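Local atomic coordinates of alpha-1,3-glucanase (Bacillus circulans, PDB entry 5ZRU), a protein that hydrolyses alpha-1,3-glucan, this chain being the catalytic unit of a longer GH87 enzyme that probably also binds carbohydrate. Residues N261-G267 and Y292-Y298; Y283-L288 and W315-E320. One frame throughout, in Å; residues are numbered along the deposited sequence.

Interaction 1: residues N261-G267 and Y292-Y298; sequences NPNQASG and YGEQAVY. With ZN (zinc ion), chain G.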
# COMPACT_ATOMS: atom_id res chain seq x y z
N ASN A 261 -10.29 8.46 -17.73
CA ASN A 261 -10.46 7.43 -18.74
C ASN A 261 -10.36 6.05 -18.10
O ASN A 261 -9.32 5.75 -17.48
CB ASN A 261 -9.41 7.60 -19.83
CG ASN A 261 -9.72 6.82 -21.10
OD1 ASN A 261 -10.28 5.73 -21.06
ND2 ASN A 261 -9.34 7.39 -22.25
N PRO A 262 -11.37 5.20 -18.21
CA PRO A 262 -11.32 3.87 -17.58
C PRO A 262 -10.60 2.81 -18.39
O PRO A 262 -10.45 1.68 -17.91
CB PRO A 262 -12.80 3.51 -17.44
CG PRO A 262 -13.41 4.10 -18.69
CD PRO A 262 -12.67 5.43 -18.87
N ASN A 263 -10.13 3.13 -19.59
CA ASN A 263 -9.61 2.10 -20.48
C ASN A 263 -8.17 1.73 -20.16
O ASN A 263 -7.45 2.44 -19.44
CB ASN A 263 -9.73 2.55 -21.94
CG ASN A 263 -11.18 2.62 -22.38
OD1 ASN A 263 -11.83 1.59 -22.51
ND2 ASN A 263 -11.70 3.83 -22.60
N GLN A 264 -7.74 0.58 -20.69
CA GLN A 264 -6.35 0.15 -20.60
C GLN A 264 -5.41 1.25 -21.06
O GLN A 264 -5.69 1.95 -22.04
CB GLN A 264 -6.11 -1.08 -21.49
CG GLN A 264 -6.20 -2.38 -20.78
CD GLN A 264 -6.28 -3.53 -21.76
OE1 GLN A 264 -7.37 -3.91 -22.19
NE2 GLN A 264 -5.13 -4.08 -22.12
N ALA A 265 -4.30 1.39 -20.34
CA ALA A 265 -3.19 2.27 -20.73
C ALA A 265 -3.65 3.72 -20.91
O ALA A 265 -3.08 4.46 -21.72
CB ALA A 265 -2.48 1.77 -21.99
N SER A 266 -4.67 4.15 -20.16
CA SER A 266 -5.30 5.44 -20.41
C SER A 266 -5.29 6.36 -19.20
O SER A 266 -6.11 7.29 -19.13
CB SER A 266 -6.73 5.24 -20.92
OG SER A 266 -6.70 4.49 -22.12
N GLY A 267 -4.39 6.14 -18.26
CA GLY A 267 -4.25 7.05 -17.13
C GLY A 267 -2.95 6.78 -16.41
O GLY A 267 -2.18 5.89 -16.78
N TYR A 292 -7.01 -5.60 -15.62
CA TYR A 292 -6.90 -6.03 -17.02
C TYR A 292 -5.88 -7.16 -17.18
O TYR A 292 -5.07 -7.16 -18.11
CB TYR A 292 -6.53 -4.86 -17.93
CG TYR A 292 -7.62 -3.82 -18.13
CD1 TYR A 292 -8.64 -4.03 -19.06
CD2 TYR A 292 -7.60 -2.61 -17.44
CE1 TYR A 292 -9.61 -3.07 -19.27
CE2 TYR A 292 -8.57 -1.66 -17.64
CZ TYR A 292 -9.58 -1.89 -18.56
OH TYR A 292 -10.55 -0.94 -18.78
N GLY A 293 -5.90 -8.12 -16.25
CA GLY A 293 -4.98 -9.24 -16.28
C GLY A 293 -3.51 -8.90 -16.47
O GLY A 293 -2.84 -9.47 -17.34
N GLU A 294 -2.99 -7.98 -15.65
CA GLU A 294 -1.61 -7.47 -15.70
C GLU A 294 -1.30 -6.66 -16.96
O GLU A 294 -0.14 -6.31 -17.19
CB GLU A 294 -0.58 -8.60 -15.57
CG GLU A 294 -0.74 -9.46 -14.33
CD GLU A 294 -1.35 -10.82 -14.63
OE1 GLU A 294 -2.57 -10.97 -14.49
OE2 GLU A 294 -0.59 -11.74 -15.02
N GLN A 295 -2.31 -6.33 -17.77
CA GLN A 295 -2.12 -5.50 -18.95
C GLN A 295 -2.75 -4.12 -18.80
O GLN A 295 -3.02 -3.47 -19.81
CB GLN A 295 -2.70 -6.18 -20.20
CG GLN A 295 -2.05 -7.51 -20.59
CD GLN A 295 -2.71 -8.11 -21.83
OE1 GLN A 295 -2.66 -7.53 -22.92
NE2 GLN A 295 -3.35 -9.26 -21.66
N ALA A 296 -2.99 -3.67 -17.56
CA ALA A 296 -3.68 -2.40 -17.38
C ALA A 296 -2.83 -1.23 -17.86
O ALA A 296 -3.36 -0.25 -18.40
CB ALA A 296 -4.08 -2.20 -15.92
N VAL A 297 -1.50 -1.31 -17.67
CA VAL A 297 -0.57 -0.22 -17.96
C VAL A 297 -1.13 1.10 -17.42
O VAL A 297 -1.28 2.08 -18.16
CB VAL A 297 -0.27 -0.13 -19.46
CG1 VAL A 297 0.95 0.77 -19.71
CG2 VAL A 297 -0.01 -1.53 -19.99
N TYR A 298 -1.44 1.12 -16.13
CA TYR A 298 -2.23 2.21 -15.56
C TYR A 298 -1.79 2.37 -14.10
O TYR A 298 -2.60 2.40 -13.17
CB TYR A 298 -3.72 1.90 -15.72
CG TYR A 298 -4.73 3.04 -15.66
CD1 TYR A 298 -4.64 4.04 -14.69
CD2 TYR A 298 -5.80 3.08 -16.54
CE1 TYR A 298 -5.59 5.06 -14.61
CE2 TYR A 298 -6.77 4.09 -16.47
CZ TYR A 298 -6.65 5.07 -15.49
OH TYR A 298 -7.59 6.07 -15.41
ZN ZN G . -1.46 -13.57 -15.28
O HOH W 1 0.38 -15.10 -15.43
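Y292 sets one face of its ring against the side chain of Q264, and the contact is easiest to follow along the tyrosine. Its CB meets Q264 CG at 3.8 Å. Beyond it, CG stands anti to the carbonyl carbon (chi1 -70°), which brings the ring up to the same methylene: Q264 CG lies over the face, 3.5 Å from the ring centroid, a CH-pi contact. CD1 also meets Q264 OE1, with the amide plane turned 32° from the ring, while CE2 and CZ pass the backbone N of Q264. OH ends the run, donating to P262 O at 2.8 Å. The glutamine amide reaches the other way, NE2 donating to Q295 O (3.2 Å) from above the carbonyl plane.

Y298 works similarly: its OH donates to N261 O at 2.7 Å, and G267 CA sits over its face. The backbones join where A265 N donates to A296 O at 2.7 Å. A type II turn from N263 to S266 carries Q264 and A265 at its corner, and N261 OD1 accepts from N263 N in an Asx turn. On the facing loop, E294 OE2 binds zinc at 2.0 Å, with H123 and a water as the other ligands.

Both tyrosine hydroxyls donate to main-chain carbonyls, and that of Y298 also bonds to N287 N, so the N261-P262 lead into the turn is gripped through its backbone, while A265 N ties the turn itself to A296; buried V297 O, lacking a conventional donor, receives the nearly straight C-H of A265 CA.

Interaction 2: residues Y283-L288 and W315-E320; sequences YMNSNL and WVEHFE. With PE5 (3,6,9,12,15,18,21,24-octaoxahexacosan-1-ol), chain C.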
# COMPACT_ATOMS: atom_id res chain seq x y z
N TYR A 283 -2.29 15.17 -5.04
CA TYR A 283 -3.13 13.99 -4.93
C TYR A 283 -3.52 13.52 -6.33
O TYR A 283 -3.86 14.34 -7.19
CB TYR A 283 -4.38 14.29 -4.10
CG TYR A 283 -5.43 13.21 -4.20
CD1 TYR A 283 -5.36 12.08 -3.40
CD2 TYR A 283 -6.50 13.33 -5.09
CE1 TYR A 283 -6.32 11.07 -3.49
CE2 TYR A 283 -7.46 12.33 -5.19
CZ TYR A 283 -7.37 11.21 -4.39
OH TYR A 283 -8.33 10.22 -4.48
N MET A 284 -3.49 12.20 -6.56
CA MET A 284 -3.89 11.65 -7.86
C MET A 284 -4.87 10.51 -7.67
O MET A 284 -4.72 9.69 -6.75
CB MET A 284 -2.69 11.12 -8.67
CG MET A 284 -1.58 12.12 -8.92
SD MET A 284 -0.73 11.75 -10.47
CE MET A 284 -0.41 9.99 -10.28
N ASN A 285 -5.85 10.44 -8.56
CA ASN A 285 -6.87 9.40 -8.55
C ASN A 285 -7.08 8.92 -9.98
O ASN A 285 -6.87 9.66 -10.94
CB ASN A 285 -8.18 9.94 -7.97
CG ASN A 285 -9.23 8.87 -7.79
OD1 ASN A 285 -8.92 7.74 -7.47
ND2 ASN A 285 -10.49 9.24 -8.01
N SER A 286 -7.51 7.67 -10.11
CA SER A 286 -7.76 7.05 -11.41
C SER A 286 -9.24 7.05 -11.76
O SER A 286 -10.09 7.50 -10.99
CB SER A 286 -7.28 5.60 -11.40
OG SER A 286 -8.25 4.83 -10.71
N ASN A 287 -9.56 6.50 -12.93
CA ASN A 287 -10.89 5.98 -13.21
C ASN A 287 -10.82 4.48 -13.48
O ASN A 287 -11.49 3.95 -14.38
CB ASN A 287 -11.56 6.71 -14.38
CG ASN A 287 -13.05 6.44 -14.44
OD1 ASN A 287 -13.64 6.01 -13.44
ND2 ASN A 287 -13.67 6.70 -15.60
N LEU A 288 -10.03 3.77 -12.69
CA LEU A 288 -9.66 2.39 -12.97
C LEU A 288 -10.33 1.43 -12.00
O LEU A 288 -10.23 1.61 -10.78
CB LEU A 288 -8.13 2.22 -12.90
CG LEU A 288 -7.61 0.83 -13.24
CD1 LEU A 288 -7.85 0.54 -14.72
CD2 LEU A 288 -6.14 0.70 -12.88
N TRP A 315 -0.09 11.69 -2.81
CA TRP A 315 -1.19 10.88 -2.31
C TRP A 315 -1.83 10.26 -3.55
O TRP A 315 -2.40 10.98 -4.37
CB TRP A 315 -2.18 11.76 -1.54
CG TRP A 315 -3.22 11.04 -0.73
CD1 TRP A 315 -3.54 9.71 -0.77
CD2 TRP A 315 -4.09 11.62 0.25
NE1 TRP A 315 -4.54 9.43 0.13
CE2 TRP A 315 -4.90 10.59 0.77
CE3 TRP A 315 -4.26 12.93 0.74
CZ2 TRP A 315 -5.87 10.82 1.76
CZ3 TRP A 315 -5.22 13.15 1.73
CH2 TRP A 315 -6.00 12.10 2.23
N VAL A 316 -1.68 8.95 -3.72
CA VAL A 316 -2.15 8.29 -4.94
C VAL A 316 -2.94 7.04 -4.58
O VAL A 316 -2.57 6.29 -3.67
CB VAL A 316 -1.00 7.94 -5.91
CG1 VAL A 316 -0.29 9.21 -6.36
CG2 VAL A 316 -0.01 6.95 -5.27
N GLU A 317 -4.07 6.84 -5.27
CA GLU A 317 -4.90 5.69 -4.98
C GLU A 317 -5.67 5.26 -6.22
O GLU A 317 -5.87 6.03 -7.16
CB GLU A 317 -5.88 5.98 -3.82
CG GLU A 317 -6.77 7.18 -3.96
CD GLU A 317 -7.60 7.45 -2.69
OE1 GLU A 317 -7.54 6.65 -1.73
OE2 GLU A 317 -8.31 8.48 -2.66
N HIS A 318 -6.11 4.00 -6.19
CA HIS A 318 -6.98 3.39 -7.19
C HIS A 318 -6.29 3.15 -8.52
O HIS A 318 -6.95 2.96 -9.55
CB HIS A 318 -8.25 4.22 -7.39
CG HIS A 318 -8.97 4.51 -6.12
ND1 HIS A 318 -9.58 5.72 -5.85
CD2 HIS A 318 -9.18 3.74 -5.02
CE1 HIS A 318 -10.13 5.68 -4.65
NE2 HIS A 318 -9.90 4.49 -4.13
N PHE A 319 -4.96 3.12 -8.54
CA PHE A 319 -4.25 2.77 -9.77
C PHE A 319 -3.97 1.28 -9.80
O PHE A 319 -4.22 0.56 -8.84
CB PHE A 319 -2.97 3.60 -9.89
CG PHE A 319 -3.23 5.06 -10.13
CD1 PHE A 319 -3.41 5.54 -11.42
CD2 PHE A 319 -3.35 5.94 -9.07
CE1 PHE A 319 -3.68 6.88 -11.65
CE2 PHE A 319 -3.62 7.29 -9.28
CZ PHE A 319 -3.80 7.76 -10.58
N GLU A 320 -3.44 0.81 -10.93
CA GLU A 320 -3.03 -0.58 -11.04
C GLU A 320 -1.99 -0.90 -9.98
O GLU A 320 -2.10 -1.89 -9.25
CB GLU A 320 -2.48 -0.85 -12.43
CG GLU A 320 -1.89 -2.24 -12.62
CD GLU A 320 -1.19 -2.38 -13.95
OE1 GLU A 320 -0.94 -1.34 -14.61
OE2 GLU A 320 -0.88 -3.52 -14.35
C48 PE5 C . -14.05 10.07 -12.45
C50 PE5 C . -13.95 8.74 -11.69
O1 PE5 C . -15.23 8.27 -11.37
C1 PE5 C . -15.26 7.02 -10.74
C2 PE5 C . -16.67 6.69 -10.25
O2 PE5 C . -17.05 7.60 -9.25
C3 PE5 C . -18.38 7.51 -8.82
C4 PE5 C . -18.66 8.61 -7.78
O3 PE5 C . -17.75 8.51 -6.72
C5 PE5 C . -17.94 9.40 -5.65
C6 PE5 C . -16.61 10.07 -5.27
O4 PE5 C . -15.89 9.32 -4.32
C7 PE5 C . -14.50 9.25 -4.51
C8 PE5 C . -13.91 10.66 -4.64
O5 PE5 C . -12.63 10.58 -5.17
C9 PE5 C . -12.08 11.80 -5.58
C10 PE5 C . -11.03 12.23 -4.57
O6 PE5 C . -11.33 13.52 -4.13
C11 PE5 C . -10.75 13.86 -2.90
C12 PE5 C . -11.36 15.16 -2.38
O7 PE5 C . -10.33 16.09 -2.29
C13 PE5 C . -10.37 16.92 -1.16
C14 PE5 C . -9.64 18.21 -1.50
O8 PE5 C . -9.89 18.52 -2.84
C15 PE5 C . -9.23 19.65 -3.35
C16 PE5 C . -10.27 20.71 -3.75
O52 PE5 C . -10.38 20.79 -5.15
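Y283 turns the edge of its ring toward the face of W315, CD1 leading, in a T-shaped pair with the tyrosine ring and the five-membered ring of W315 5.1 Å apart by centroids and planes at 88°. With CG anti to its own N (chi1 168°), the ring lies so that OH donates to E317 OE2 at 2.5 Å, on the anti lone pair of that oxygen. A phenylalanine in place of Y283 could keep the edge on W315 but would probably leave E317 OE2 without this donor. Farther along, H318 ND1 donates to N285 OD1 at 2.7 Å, nearly in the imidazole plane. S286 OG donates to H318 O (2.6 Å) from above its carbonyl plane and accepts L288 N at 2.9 Å, an ST turn, while S286 CB rests over the face of F319. M284 and V316 lie side by side on the face of the strand pair away from Y283 and W315.

The backbone pairing is parallel, with M284 N to W315 O at 2.7 Å and E317 N to M284 O at 3.3 Å; it joins successive coils of the parallel beta-helix expected of this pectate-lyase-like domain.

Second-shell residues fix the polar ends. Q258 and Y114 bond to N285 ND2, D138 takes H318 NE2 while Y114 stacks on that imidazole, and N348 reaches E317 OE1. A polyethylene glycol chain passes along the side that carries Y283 and N285, its C10 3.4 Å from Y283 OH.

In the fold
The segments of the two interactions alternate along the chain, and their centres lie 12 Å apart. They meet directly through Y298 of interaction 1: its O and E320 N are 2.9 Å apart, and its OH and N287 N are 3.2 Å apart, both probable hydrogen bonds, while E320 OE1 accepts from Y298 N. Strand 277-285 of interaction 2 leads into the loop that holds 292-298, from a fully buried contact to a partly buried one. The side chain of E320 comes within about 5 Å of that of E294 and about 10 Å of the zinc; the side chain of H318 lies about 7 Å from that of S115, a calcium ligand.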